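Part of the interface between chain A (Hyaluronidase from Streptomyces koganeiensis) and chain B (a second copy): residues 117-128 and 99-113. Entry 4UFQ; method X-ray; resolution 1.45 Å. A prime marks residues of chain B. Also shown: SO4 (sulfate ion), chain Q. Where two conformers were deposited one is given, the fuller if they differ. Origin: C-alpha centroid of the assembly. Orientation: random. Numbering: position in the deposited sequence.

Chain A (117-128) GPTKGNLIALRN
Chain B, residues 99-113: DLRVAGTAAQGIYVT

Two threonine hydroxyls make the shortest direct hydrogen bonds between the two stretches, each to a backbone carbonyl of the other copy: Thr119 OG1 (chi1 t) donates to Ala107′ O at 2.7 Å, and Thr113′ OG1 (t) to Arg127 O at 2.7 Å. Thr119 OG1 also accepts from Gly121 N (3.1 Å), bracing its own loop.

Between them runs a parallel ladder. The axes of strands 124-127 and 110-113′ approach to 4.8 Å, their directions 1° apart, with Ile124 opposite Ile110′ (CA-CA 4.6 Å), Ala125 opposite Tyr111′ and Leu126 opposite Val112′. As parallel pairing requires, each strand alternately accepts and donates: Ile110′ N to Leu123 O (3.0 Å), Ala125 N to Ile110′ O, Val112′ N to Ala125 O and Arg127 N to Val112′ O (all 2.9 Å). Before the ladder, Gly109′ N donates to Asn122 O at 2.9 Å, and Lys120 N to Thr105′ O at 3.0 Å.

Asn122 (m, chi2 -44°) suits its place by donating twice, ND2 reaching Gln108′ OE1 (3.1 Å) and sulfate O3 (2.9 Å). The extended Arg127 (m, t, t) has a cationic guanidinium that donates through NH2 to sulfate O3 (2.7 Å), while NH1 bonds weakly to Tyr111′ OH (3.5 Å), at the ring edge.

Glycine suits the close passages. A CB on Gly121 (phi/psi -85/169) would lie 2.2 Å from Ala106′ O; one on Gly109′ (-80/-77), where the chain turns a corner, 2.3 Å from Leu123 O. Gly104′ (104/-14) is third in the type II turn Val102′-Thr105′, where positive phi would jam a CB against the preceding carbonyl O. Water 2 links Pro118 O to Thr105′ O (2.7 and 2.8 Å).

Ile124 (t, t), Ile110′ (m, t), Leu126 (m, t) and Val112′ (t) share one buried apolar face, where Leu126 CD2 meets Val112′ CG2 at 3.4 Å. On the other, small Ala125 CB sits 4.1 Å from Tyr111′ CD2 (t, chi2 -88°).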

# COMPACT_ATOMS: atom_id res chain seq x y z
N GLY A 117 5.23 -4.68 -19.02
CA GLY A 117 4.17 -3.84 -19.54
C GLY A 117 3.07 -3.67 -18.51
O GLY A 117 2.97 -4.48 -17.58
N PRO A 118 2.25 -2.63 -18.65
CA PRO A 118 1.27 -2.30 -17.62
C PRO A 118 0.21 -3.39 -17.42
O PRO A 118 -0.24 -4.03 -18.38
CB PRO A 118 0.63 -1.01 -18.14
CG PRO A 118 0.85 -1.04 -19.62
CD PRO A 118 2.16 -1.73 -19.81
N THR A 119 -0.18 -3.60 -16.17
CA THR A 119 -1.30 -4.47 -15.88
C THR A 119 -2.60 -3.73 -16.15
O THR A 119 -2.66 -2.50 -16.12
CB THR A 119 -1.32 -4.95 -14.43
OG1 THR A 119 -2.43 -5.85 -14.26
CG2 THR A 119 -1.46 -3.80 -13.43
N LYS A 120 -3.65 -4.50 -16.40
CA LYS A 120 -4.98 -3.91 -16.56
C LYS A 120 -5.73 -3.89 -15.23
O LYS A 120 -6.78 -3.25 -15.12
CB LYS A 120 -5.75 -4.65 -17.65
CG LYS A 120 -5.14 -4.44 -19.03
CD LYS A 120 -5.75 -5.34 -20.09
CE LYS A 120 -5.13 -5.07 -21.46
NZ LYS A 120 -3.65 -5.20 -21.45
N GLY A 121 -5.19 -4.54 -14.21
CA GLY A 121 -5.81 -4.54 -12.89
C GLY A 121 -5.48 -3.37 -11.97
O GLY A 121 -4.57 -2.57 -12.24
N ASN A 122 -6.21 -3.26 -10.86
CA ASN A 122 -6.00 -2.19 -9.89
C ASN A 122 -4.60 -2.30 -9.31
O ASN A 122 -4.14 -3.40 -9.01
CB ASN A 122 -6.98 -2.29 -8.72
CG ASN A 122 -8.41 -2.14 -9.15
OD1 ASN A 122 -8.75 -1.26 -9.95
ND2 ASN A 122 -9.27 -3.00 -8.61
N LEU A 123 -3.92 -1.17 -9.16
CA LEU A 123 -2.62 -1.17 -8.52
C LEU A 123 -2.77 -1.31 -7.00
O LEU A 123 -2.00 -2.04 -6.35
CB LEU A 123 -1.85 0.11 -8.88
CG LEU A 123 -1.82 0.41 -10.38
CD1 LEU A 123 -0.91 1.63 -10.64
CD2 LEU A 123 -1.35 -0.80 -11.16
N ILE A 124 -3.77 -0.64 -6.44
CA ILE A 124 -4.12 -0.80 -5.03
C ILE A 124 -5.63 -0.60 -4.92
O ILE A 124 -6.20 0.24 -5.62
CB ILE A 124 -3.33 0.16 -4.10
CG1 ILE A 124 -3.62 -0.15 -2.63
CG2 ILE A 124 -3.62 1.62 -4.46
CD1 ILE A 124 -2.66 0.53 -1.66
N ALA A 125 -6.28 -1.41 -4.08
CA ALA A 125 -7.70 -1.27 -3.83
C ALA A 125 -7.96 -1.51 -2.35
O ALA A 125 -7.71 -2.62 -1.86
CB ALA A 125 -8.49 -2.26 -4.64
N LEU A 126 -8.43 -0.48 -1.67
CA LEU A 126 -8.77 -0.53 -0.26
C LEU A 126 -10.28 -0.52 -0.14
O LEU A 126 -10.92 0.50 -0.44
CB LEU A 126 -8.12 0.62 0.54
CG LEU A 126 -6.62 0.83 0.27
CD1 LEU A 126 -6.10 1.95 1.15
CD2 LEU A 126 -5.83 -0.48 0.51
N ARG A 127 -10.85 -1.66 0.26
CA ARG A 127 -12.29 -1.90 0.20
C ARG A 127 -12.83 -2.35 1.54
O ARG A 127 -13.05 -3.55 1.79
CB ARG A 127 -12.60 -2.94 -0.90
CG ARG A 127 -12.40 -2.38 -2.30
CD ARG A 127 -12.51 -3.42 -3.43
NE ARG A 127 -12.55 -2.69 -4.71
CZ ARG A 127 -12.67 -3.25 -5.91
NH1 ARG A 127 -12.76 -4.56 -6.03
NH2 ARG A 127 -12.69 -2.48 -7.00
N ASN A 128 -13.08 -1.37 2.40
CA ASN A 128 -13.54 -1.63 3.75
C ASN A 128 -15.05 -1.48 3.88
O ASN A 128 -15.72 -2.31 4.51
CB ASN A 128 -12.83 -0.65 4.69
CG ASN A 128 -12.95 -1.05 6.14
OD1 ASN A 128 -12.86 -2.22 6.47
ND2 ASN A 128 -13.19 -0.08 7.01
N ASP B 99 6.09 -7.22 -8.33
CA ASP B 99 6.19 -7.20 -9.78
C ASP B 99 5.09 -8.05 -10.41
O ASP B 99 5.03 -9.27 -10.20
CB ASP B 99 7.57 -7.67 -10.27
CG ASP B 99 7.79 -7.40 -11.77
OD1 ASP B 99 6.96 -6.70 -12.40
OD2 ASP B 99 8.81 -7.89 -12.32
N LEU B 100 4.24 -7.38 -11.17
CA LEU B 100 3.15 -8.01 -11.92
C LEU B 100 3.65 -8.29 -13.32
O LEU B 100 3.65 -7.41 -14.17
CB LEU B 100 1.95 -7.07 -11.93
CG LEU B 100 1.47 -6.65 -10.54
CD1 LEU B 100 0.38 -5.58 -10.66
CD2 LEU B 100 0.97 -7.81 -9.71
N ARG B 101 4.08 -9.53 -13.54
CA ARG B 101 4.75 -9.89 -14.79
C ARG B 101 3.79 -10.44 -15.83
O ARG B 101 2.68 -10.86 -15.50
CB ARG B 101 5.87 -10.90 -14.52
CG ARG B 101 7.02 -10.28 -13.79
CD ARG B 101 8.22 -11.21 -13.74
NE ARG B 101 9.36 -10.57 -13.10
CZ ARG B 101 10.49 -11.19 -12.77
NH1 ARG B 101 10.63 -12.48 -13.01
NH2 ARG B 101 11.47 -10.51 -12.19
N VAL B 102 4.27 -10.43 -17.07
CA VAL B 102 3.61 -10.97 -18.28
C VAL B 102 2.66 -9.96 -18.92
O VAL B 102 1.59 -9.70 -18.41
CB VAL B 102 2.89 -12.33 -18.03
CG1 VAL B 102 2.31 -12.88 -19.34
CG2 VAL B 102 3.87 -13.35 -17.45
N ALA B 103 3.08 -9.43 -20.07
CA ALA B 103 2.28 -8.46 -20.80
C ALA B 103 0.90 -9.04 -21.11
O ALA B 103 0.81 -10.18 -21.57
CB ALA B 103 2.99 -8.05 -22.10
N GLY B 104 -0.15 -8.27 -20.83
CA GLY B 104 -1.51 -8.74 -20.99
C GLY B 104 -2.16 -9.08 -19.66
O GLY B 104 -3.37 -9.24 -19.58
N THR B 105 -1.36 -9.19 -18.61
CA THR B 105 -1.89 -9.50 -17.29
C THR B 105 -2.96 -8.50 -16.83
O THR B 105 -2.96 -7.32 -17.23
CB THR B 105 -0.77 -9.58 -16.25
OG1 THR B 105 -1.31 -10.02 -15.00
CG2 THR B 105 -0.10 -8.22 -16.04
N ALA B 106 -3.89 -8.99 -16.01
CA ALA B 106 -4.91 -8.14 -15.39
C ALA B 106 -4.84 -8.27 -13.87
O ALA B 106 -5.74 -7.81 -13.15
CB ALA B 106 -6.29 -8.52 -15.91
N ALA B 107 -3.77 -8.89 -13.38
CA ALA B 107 -3.54 -9.03 -11.94
C ALA B 107 -3.43 -7.70 -11.22
O ALA B 107 -2.90 -6.72 -11.74
CB ALA B 107 -2.29 -9.84 -11.69
N GLN B 108 -3.93 -7.67 -9.99
CA GLN B 108 -3.88 -6.49 -9.16
C GLN B 108 -2.61 -6.48 -8.34
O GLN B 108 -1.98 -7.52 -8.14
CB GLN B 108 -5.11 -6.44 -8.26
CG GLN B 108 -6.42 -6.47 -9.03
CD GLN B 108 -7.61 -6.71 -8.15
OE1 GLN B 108 -8.19 -5.77 -7.61
NE2 GLN B 108 -7.97 -7.97 -7.97
N GLY B 109 -2.24 -5.30 -7.86
CA GLY B 109 -1.09 -5.15 -6.99
C GLY B 109 -1.40 -5.51 -5.55
O GLY B 109 -1.04 -6.59 -5.08
N ILE B 110 -2.08 -4.61 -4.85
CA ILE B 110 -2.41 -4.75 -3.43
C ILE B 110 -3.92 -4.66 -3.24
O ILE B 110 -4.54 -3.67 -3.68
CB ILE B 110 -1.73 -3.64 -2.62
CG1 ILE B 110 -0.20 -3.76 -2.75
CG2 ILE B 110 -2.16 -3.69 -1.14
CD1 ILE B 110 0.57 -2.55 -2.22
N TYR B 111 -4.51 -5.66 -2.58
CA TYR B 111 -5.95 -5.72 -2.35
C TYR B 111 -6.18 -5.86 -0.87
O TYR B 111 -5.60 -6.75 -0.24
CB TYR B 111 -6.53 -6.93 -3.08
CG TYR B 111 -8.04 -6.94 -3.18
CD1 TYR B 111 -8.84 -7.49 -2.18
CD2 TYR B 111 -8.67 -6.39 -4.29
CE1 TYR B 111 -10.23 -7.48 -2.29
CE2 TYR B 111 -10.05 -6.37 -4.40
CZ TYR B 111 -10.82 -6.92 -3.41
OH TYR B 111 -12.19 -6.89 -3.55
N VAL B 112 -6.98 -4.98 -0.28
CA VAL B 112 -7.26 -5.00 1.15
C VAL B 112 -8.75 -4.96 1.37
O VAL B 112 -9.44 -4.08 0.83
CB VAL B 112 -6.62 -3.79 1.86
CG1 VAL B 112 -6.82 -3.89 3.38
CG2 VAL B 112 -5.15 -3.68 1.53
N THR B 113 -9.28 -5.88 2.16
CA THR B 113 -10.69 -5.84 2.51
C THR B 113 -10.92 -6.42 3.90
O THR B 113 -9.97 -6.78 4.59
CB THR B 113 -11.55 -6.57 1.44
OG1 THR B 113 -12.94 -6.24 1.63
CG2 THR B 113 -11.35 -8.08 1.49
S SO4 Q . -12.42 -4.41 -10.00
O1 SO4 Q . -11.25 -5.29 -10.13
O2 SO4 Q . -13.16 -4.41 -11.26
O3 SO4 Q . -12.03 -3.06 -9.60
O4 SO4 Q . -13.30 -4.97 -8.98
O HOH W 1 4.23 -6.86 -16.77
O HOH W 2 -1.83 -5.93 -19.37
O HOH W 3 1.01 -5.36 -20.61